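Local atomic coordinates of type III effector HopU1 (Pseudomonas syringae pv. tomato, PDB entry 3U0J), a protein that probably transfers ADP-ribose from NAD+ to arginines of target proteins, as a bacterial type III effector involved in plant immunity. Residues A[120-125]-A[194-198]; A[164-168]-A[221-225]. Residue numbers count along the deposited sequence, not the author numbering.

Contact 1 (A[120-125]-A[194-198]); sequences VNNYLR and EPAFM
Residues 120-125 form the last turns of helix 116-126, and one side of them receives the end of strand 192-194 and the loop 195-198 that leads to strand 199-201. The closest CA pairs are Asn121 with Ala196 (4.9 Å) and Arg125 with Pro195 (5.2 Å), so the loop meets residues one turn apart. Glu194 ends its strand in an extended conformation, with chi1 t and chi2 p curling the carboxylate back over the loop. Its OE1 accepts a hydrogen bond from Ala196 N (2.7 Å), while its OE2 forms a salt bridge with Arg125 NH1 (2.6 Å), though the hydrogen bond within it is weak. Pro195 (phi/psi -68/-26) turns the chain and presses CB against Leu124 O (3.7 Å) and Arg125 CA (4.0 Å). Ala196 is extended again and points CB at the helix, 3.6 Å from Asn121 OD1 and 4.1 Å from Arg125 CG. Phe197, chi1 m, sends its ring alongside Leu124, whose CD1 lies 3.6 Å from Phe197 CE2; Val120 CG1 sits 4.3 Å from the same CE2, at the ring edge. Water 1 joins Asn121 ND2 (2.8 Å) to Phe197 O (2.9 Å). The helix thus packs on the approach to strand 199-201, whose Ser-Thr-Thr sequence probably corresponds to the Ser-Thr-Ser strand of arginine-specific ADP-ribosyltransferases. Around it, His98 of helix 89-99 meets the Phe197 ring edge-to-face, Leu124 and Phe197 pack on helix 145-162, and Glu194 and Met198 touch strand 248-257.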
ATOM      1  N   VAL A 120      -0.255   1.803  10.265  1.00 16.28           N
ATOM      2  CA  VAL A 120      -1.033   2.744   9.460  1.00 13.33           C
ATOM      3  C   VAL A 120      -2.251   2.085   8.843  1.00 12.70           C
ATOM      4  O   VAL A 120      -3.364   2.569   8.990  1.00 13.21           O
ATOM      5  CB  VAL A 120      -0.167   3.408   8.366  1.00 13.93           C
ATOM      6  CG1 VAL A 120      -1.046   4.060   7.303  1.00 13.22           C
ATOM      7  CG2 VAL A 120       0.757   4.429   8.994  1.00 12.91           C
ATOM      8  N   ASN A 121      -2.032   0.965   8.166  1.00 15.10           N
ATOM      9  CA  ASN A 121      -3.122   0.209   7.557  1.00 14.29           C
ATOM     10  C   ASN A 121      -4.159  -0.144   8.600  1.00 16.05           C
ATOM     11  O   ASN A 121      -5.345   0.116   8.403  1.00 15.46           O
ATOM     12  CB  ASN A 121      -2.601  -1.058   6.885  1.00 13.89           C
ATOM     13  CG  ASN A 121      -1.904  -0.774   5.571  1.00 12.89           C
ATOM     14  OD1 ASN A 121      -1.905   0.355   5.087  1.00 15.21           O
ATOM     15  ND2 ASN A 121      -1.309  -1.797   4.989  1.00 11.98           N
ATOM     16  N   ASN A 122      -3.710  -0.706   9.723  1.00 14.27           N
ATOM     17  CA  ASN A 122      -4.621  -1.056  10.796  1.00 13.67           C
ATOM     18  C   ASN A 122      -5.403   0.147  11.313  1.00 15.77           C
ATOM     19  O   ASN A 122      -6.619   0.062  11.529  1.00 16.00           O
ATOM     20  CB  ASN A 122      -3.888  -1.780  11.924  1.00 13.45           C
ATOM     21  CG  ASN A 122      -3.818  -3.275  11.689  1.00 15.98           C
ATOM     22  OD1 ASN A 122      -4.120  -3.741  10.598  1.00 19.11           O
ATOM     23  ND2 ASN A 122      -3.428  -4.028  12.703  1.00 15.32           N
ATOM     24  N   TYR A 123      -4.701   1.260  11.510  1.00 15.31           N
ATOM     25  CA  TYR A 123      -5.333   2.515  11.906  1.00 15.93           C
ATOM     26  C   TYR A 123      -6.444   2.911  10.925  1.00 17.80           C
ATOM     27  O   TYR A 123      -7.570   3.150  11.317  1.00 16.86           O
ATOM     28  CB  TYR A 123      -4.303   3.650  12.008  1.00 14.32           C
ATOM     29  CG  TYR A 123      -4.964   5.001  12.039  1.00 18.12           C
ATOM     30  CD1 TYR A 123      -5.166   5.727  10.868  1.00 23.24           C
ATOM     31  CD2 TYR A 123      -5.430   5.540  13.230  1.00 19.26           C
ATOM     32  CE1 TYR A 123      -5.788   6.965  10.889  1.00 25.28           C
ATOM     33  CE2 TYR A 123      -6.060   6.772  13.261  1.00 22.03           C
ATOM     34  CZ  TYR A 123      -6.238   7.481  12.092  1.00 28.62           C
ATOM     35  OH  TYR A 123      -6.878   8.701  12.122  1.00 36.11           O
ATOM     36  N   LEU A 124      -6.127   2.967   9.637  1.00 17.76           N
ATOM     37  CA  LEU A 124      -7.146   3.299   8.652  1.00 17.81           C
ATOM     38  C   LEU A 124      -8.347   2.356   8.668  1.00 18.78           C
ATOM     39  O   LEU A 124      -9.472   2.813   8.477  1.00 21.85           O
ATOM     40  CB  LEU A 124      -6.560   3.360   7.245  1.00 17.29           C
ATOM     41  CG  LEU A 124      -5.622   4.528   6.984  1.00 16.73           C
ATOM     42  CD1 LEU A 124      -4.876   4.322   5.666  1.00 17.40           C
ATOM     43  CD2 LEU A 124      -6.403   5.813   6.978  1.00 19.11           C
ATOM     44  N   ARG A 125      -8.120   1.051   8.869  1.00 18.40           N
ATOM     45  CA  ARG A 125      -9.238   0.097   8.868  1.00 17.10           C
ATOM     46  C   ARG A 125     -10.100   0.230  10.124  1.00 17.97           C
ATOM     47  O   ARG A 125     -11.283  -0.038  10.070  1.00 19.52           O
ATOM     48  CB  ARG A 125      -8.805  -1.373   8.691  1.00 15.12           C
ATOM     49  CG  ARG A 125      -7.563  -1.632   7.883  1.00 17.02           C
ATOM     50  CD  ARG A 125      -7.710  -2.758   6.859  1.00 16.41           C
ATOM     51  NE  ARG A 125      -7.461  -4.083   7.407  1.00 27.86           N
ATOM     52  CZ  ARG A 125      -7.237  -5.179   6.668  1.00 33.28           C
ATOM     53  NH1 ARG A 125      -7.209  -5.101   5.337  1.00 22.59           N
ATOM     54  NH2 ARG A 125      -7.024  -6.358   7.258  1.00 23.18           N
ATOM     55  N   GLU A 194     -11.659  -1.891   0.795  1.00 19.87           N
ATOM     56  CA  GLU A 194     -10.436  -1.845   1.602  1.00 21.56           C
ATOM     57  C   GLU A 194     -10.088  -0.416   2.056  1.00 20.40           C
ATOM     58  O   GLU A 194      -9.675   0.420   1.245  1.00 21.91           O
ATOM     59  CB  GLU A 194      -9.264  -2.461   0.841  1.00 18.84           C
ATOM     60  CG  GLU A 194      -7.932  -2.208   1.522  1.00 21.78           C
ATOM     61  CD  GLU A 194      -7.889  -2.800   2.909  1.00 23.18           C
ATOM     62  OE1 GLU A 194      -7.956  -2.037   3.896  1.00 20.21           O
ATOM     63  OE2 GLU A 194      -7.811  -4.040   3.003  1.00 29.42           O
ATOM     64  N   PRO A 195     -10.279  -0.121   3.349  1.00 17.32           N
ATOM     65  CA  PRO A 195     -10.040   1.246   3.842  1.00 17.76           C
ATOM     66  C   PRO A 195      -8.572   1.630   3.800  1.00 20.99           C
ATOM     67  O   PRO A 195      -8.251   2.815   3.702  1.00 22.90           O
ATOM     68  CB  PRO A 195     -10.522   1.198   5.292  1.00 17.64           C
ATOM     69  CG  PRO A 195     -11.523   0.039   5.310  1.00 20.57           C
ATOM     70  CD  PRO A 195     -11.000  -0.960   4.319  1.00 17.98           C
ATOM     71  N   ALA A 196      -7.678   0.651   3.872  1.00 20.48           N
ATOM     72  CA  ALA A 196      -6.254   0.963   3.860  1.00 17.35           C
ATOM     73  C   ALA A 196      -5.713   1.002   2.431  1.00 16.78           C
ATOM     74  O   ALA A 196      -6.478   0.919   1.480  1.00 16.53           O
ATOM     75  CB  ALA A 196      -5.492  -0.021   4.713  1.00 13.48           C
ATOM     76  N   PHE A 197      -4.397   1.133   2.291  1.00 15.81           N
ATOM     77  CA  PHE A 197      -3.742   1.162   0.985  1.00 12.41           C
ATOM     78  C   PHE A 197      -3.549  -0.255   0.481  1.00 14.40           C
ATOM     79  O   PHE A 197      -2.661  -0.943   0.973  1.00 16.22           O
ATOM     80  CB  PHE A 197      -2.350   1.798   1.134  1.00 13.18           C
ATOM     81  CG  PHE A 197      -2.383   3.232   1.542  1.00 10.74           C
ATOM     82  CD1 PHE A 197      -2.545   4.226   0.601  1.00 13.41           C
ATOM     83  CD2 PHE A 197      -2.279   3.586   2.859  1.00 12.36           C
ATOM     84  CE1 PHE A 197      -2.604   5.553   0.972  1.00 13.50           C
ATOM     85  CE2 PHE A 197      -2.343   4.905   3.242  1.00 12.74           C
ATOM     86  CZ  PHE A 197      -2.497   5.894   2.295  1.00 14.12           C
ATOM     87  N   MET A 198      -4.339  -0.703  -0.490  1.00 15.44           N
ATOM     88  CA  MET A 198      -4.172  -2.067  -0.989  1.00 13.13           C
ATOM     89  C   MET A 198      -2.896  -2.250  -1.789  1.00 15.91           C
ATOM     90  O   MET A 198      -2.508  -1.404  -2.611  1.00 19.08           O
ATOM     91  CB  MET A 198      -5.352  -2.551  -1.815  1.00 14.74           C
ATOM     92  CG  MET A 198      -5.424  -4.080  -1.827  1.00 20.92           C
ATOM     93  SD  MET A 198      -6.626  -4.765  -2.962  1.00 18.87           S
ATOM     94  CE  MET A 198      -8.142  -4.413  -2.106  1.00 21.50           C
TER
HETATM   95  O   HOH W   1      -0.195  -1.402   2.403  1.00 12.23           O

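Contact 2 (A[164-168]-A[221-225])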
ATOM      1  N   PHE A 164      -2.084   2.820 -13.833  1.00 22.97           N
ATOM      2  CA  PHE A 164      -2.014   1.448 -14.285  1.00 22.15           C
ATOM      3  C   PHE A 164      -3.433   0.952 -14.419  1.00 24.11           C
ATOM      4  O   PHE A 164      -4.296   1.260 -13.590  1.00 20.97           O
ATOM      5  CB  PHE A 164      -1.225   0.579 -13.296  1.00 22.59           C
ATOM      6  CG  PHE A 164      -1.303  -0.899 -13.581  1.00 21.44           C
ATOM      7  CD1 PHE A 164      -0.329  -1.525 -14.331  1.00 26.05           C
ATOM      8  CD2 PHE A 164      -2.350  -1.658 -13.099  1.00 24.43           C
ATOM      9  CE1 PHE A 164      -0.404  -2.881 -14.594  1.00 27.07           C
ATOM     10  CE2 PHE A 164      -2.431  -3.020 -13.356  1.00 24.36           C
ATOM     11  CZ  PHE A 164      -1.459  -3.629 -14.104  1.00 25.83           C
ATOM     12  N   ARG A 165      -3.669   0.215 -15.496  1.00 25.74           N
ATOM     13  CA  ARG A 165      -4.921  -0.468 -15.696  1.00 25.92           C
ATOM     14  C   ARG A 165      -4.542  -1.872 -16.147  1.00 25.24           C
ATOM     15  O   ARG A 165      -3.543  -2.064 -16.833  1.00 24.88           O
ATOM     16  CB  ARG A 165      -5.795   0.281 -16.708  1.00 30.14           C
ATOM     17  CG  ARG A 165      -5.539  -0.053 -18.162  1.00 39.23           C
ATOM     18  CD  ARG A 165      -6.167   0.984 -19.090  1.00 47.41           C
ATOM     19  NE  ARG A 165      -5.231   2.065 -19.398  1.00 66.73           N
ATOM     20  CZ  ARG A 165      -4.684   2.280 -20.595  1.00 63.07           C
ATOM     21  NH1 ARG A 165      -4.990   1.499 -21.629  1.00 55.42           N
ATOM     22  NH2 ARG A 165      -3.836   3.288 -20.758  1.00 55.77           N
ATOM     23  N   GLY A 166      -5.295  -2.869 -15.704  1.00 28.27           N
ATOM     24  CA  GLY A 166      -4.919  -4.240 -15.985  1.00 25.83           C
ATOM     25  C   GLY A 166      -5.088  -5.166 -14.803  1.00 23.73           C
ATOM     26  O   GLY A 166      -5.698  -4.812 -13.801  1.00 24.69           O
ATOM     27  N   THR A 167      -4.533  -6.362 -14.922  1.00 24.77           N
ATOM     28  CA  THR A 167      -4.724  -7.394 -13.916  1.00 24.33           C
ATOM     29  C   THR A 167      -3.548  -7.452 -12.954  1.00 21.12           C
ATOM     30  O   THR A 167      -2.391  -7.437 -13.369  1.00 20.88           O
ATOM     31  CB  THR A 167      -4.952  -8.784 -14.572  1.00 23.30           C
ATOM     32  OG1 THR A 167      -6.215  -8.788 -15.252  1.00 23.40           O
ATOM     33  CG2 THR A 167      -4.946  -9.883 -13.524  1.00 18.69           C
ATOM     34  N   VAL A 168      -3.860  -7.497 -11.664  1.00 18.08           N
ATOM     35  CA  VAL A 168      -2.863  -7.665 -10.628  1.00 17.23           C
ATOM     36  C   VAL A 168      -3.416  -8.717  -9.704  1.00 21.95           C
ATOM     37  O   VAL A 168      -4.584  -9.102  -9.842  1.00 19.73           O
ATOM     38  CB  VAL A 168      -2.667  -6.397  -9.819  1.00 18.73           C
ATOM     39  CG1 VAL A 168      -2.078  -5.306 -10.682  1.00 20.50           C
ATOM     40  CG2 VAL A 168      -3.990  -5.951  -9.212  1.00 17.04           C
ATOM     41  N   GLN A 221      -7.826 -12.105  -7.825  1.00 19.82           N
ATOM     42  CA  GLN A 221      -7.450 -11.703  -9.157  1.00 17.53           C
ATOM     43  C   GLN A 221      -8.206 -10.447  -9.458  1.00 20.18           C
ATOM     44  O   GLN A 221      -9.416 -10.475  -9.656  1.00 23.04           O
ATOM     45  CB  GLN A 221      -7.804 -12.771 -10.163  1.00 19.43           C
ATOM     46  CG  GLN A 221      -7.502 -12.357 -11.577  1.00 19.63           C
ATOM     47  CD  GLN A 221      -7.903 -13.423 -12.550  1.00 22.95           C
ATOM     48  OE1 GLN A 221      -7.447 -14.569 -12.454  1.00 26.93           O
ATOM     49  NE2 GLN A 221      -8.768 -13.065 -13.495  1.00 20.06           N
ATOM     50  N   ILE A 222      -7.483  -9.337  -9.471  1.00 22.38           N
ATOM     51  CA  ILE A 222      -8.085  -8.015  -9.521  1.00 20.35           C
ATOM     52  C   ILE A 222      -7.778  -7.353 -10.849  1.00 21.44           C
ATOM     53  O   ILE A 222      -6.629  -7.339 -11.302  1.00 22.41           O
ATOM     54  CB  ILE A 222      -7.497  -7.153  -8.413  1.00 16.48           C
ATOM     55  CG1 ILE A 222      -7.490  -7.939  -7.107  1.00 15.29           C
ATOM     56  CG2 ILE A 222      -8.238  -5.856  -8.295  1.00 17.25           C
ATOM     57  CD1 ILE A 222      -6.873  -7.194  -5.960  1.00 19.36           C
ATOM     58  N   SER A 223      -8.805  -6.827 -11.495  1.00 21.05           N
ATOM     59  CA  SER A 223      -8.569  -6.005 -12.661  1.00 24.52           C
ATOM     60  C   SER A 223      -8.860  -4.555 -12.286  1.00 28.46           C
ATOM     61  O   SER A 223      -9.933  -4.225 -11.761  1.00 27.56           O
ATOM     62  CB  SER A 223      -9.405  -6.464 -13.852  1.00 28.16           C
ATOM     63  OG  SER A 223     -10.766  -6.168 -13.646  1.00 37.28           O
ATOM     64  N   LEU A 224      -7.875  -3.700 -12.538  1.00 25.76           N
ATOM     65  CA  LEU A 224      -7.912  -2.333 -12.073  1.00 23.70           C
ATOM     66  C   LEU A 224      -8.180  -1.410 -13.232  1.00 27.43           C
ATOM     67  O   LEU A 224      -7.627  -1.583 -14.329  1.00 27.10           O
ATOM     68  CB  LEU A 224      -6.564  -1.970 -11.456  1.00 23.97           C
ATOM     69  CG  LEU A 224      -6.132  -2.818 -10.261  1.00 21.67           C
ATOM     70  CD1 LEU A 224      -4.646  -2.672 -10.017  1.00 21.66           C
ATOM     71  CD2 LEU A 224      -6.928  -2.427  -9.020  1.00 19.50           C
ATOM     72  N   LYS A 225      -9.024  -0.421 -12.991  1.00 23.92           N
ATOM     73  CA  LYS A 225      -9.152   0.667 -13.931  1.00 24.83           C
ATOM     74  C   LYS A 225      -8.040   1.679 -13.657  1.00 28.00           C
ATOM     75  O   LYS A 225      -7.522   2.316 -14.579  1.00 33.13           O
ATOM     76  CB  LYS A 225     -10.522   1.322 -13.797  1.00 23.61           C
ATOM     77  CG  LYS A 225     -11.677   0.369 -14.021  1.00 30.10           C
ATOM     78  CD  LYS A 225     -13.019   1.088 -13.943  1.00 39.91           C
ATOM     79  CE  LYS A 225     -14.166   0.150 -14.253  1.00 44.80           C
ATOM     80  NZ  LYS A 225     -15.460   0.884 -14.316  1.00 57.20           N
TER
HETATM   81  O   HOH W   2      -8.909  -9.882 -14.263  1.00 29.77           O
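This is an antiparallel beta ladder at an edge of the five-stranded mixed sheet, where strand 167-172 is outermost within the chain and strand 218-224 is its neighbour. Two hydrogen-bonded pairs flank the non-hydrogen-bonded pair Thr167-Ser223: Gly166 N to Leu224 O (3.0 Å) with Leu224 N to Gly166 O (2.8 Å), and Val168 N to Ile222 O (2.8 Å) with Ile222 N to Val168 O (2.9 Å). At Gly166, the phi of 138° and psi of -168° would jam a CB against the preceding carbonyl. Val168, Ile222 and Leu224 share the buried face, with Val168 CG2 3.4 Å from Leu224 CD1 and Phe164 CD2 4.0 Å from that same CD1. On the other face, water 2 bridges Thr167 OG1 (3.1 Å) and Gln221 NE2 (3.3 Å). Both segments turn a corner here, at Gly166 and at Lys225, and Phe164 pairs onward with Gly227. The buried face rests on Thr200 and Ile242 of the second sheet, the two-sheet packing characteristic of the ADP-ribosyltransferase fold.

Contacts 1 and 2 lie 20 Å apart between centres, and their segments alternate along the chain. The second segment of contact 1 starts at the end of one outermost strand of the five-stranded sheet, 192-194; contact 2 includes the other, 167-172. Met198 of contact 1 brings its SD to 3.9 Å from Ile222 CD1 of contact 2, and the chain then runs into strand 199-201, whose Thr200 packs against Val168 and Ile222. Helix 116-126 is thereby connected to the core between the sheets. In related arginine ADP-ribosyltransferases, strands probably equivalent to 167-172 and 199-201 carry the conserved Arg and Ser-Thr-Ser motif of the NAD+ site; contact 2 lies at the start of the first, contact 1 just ahead of the second.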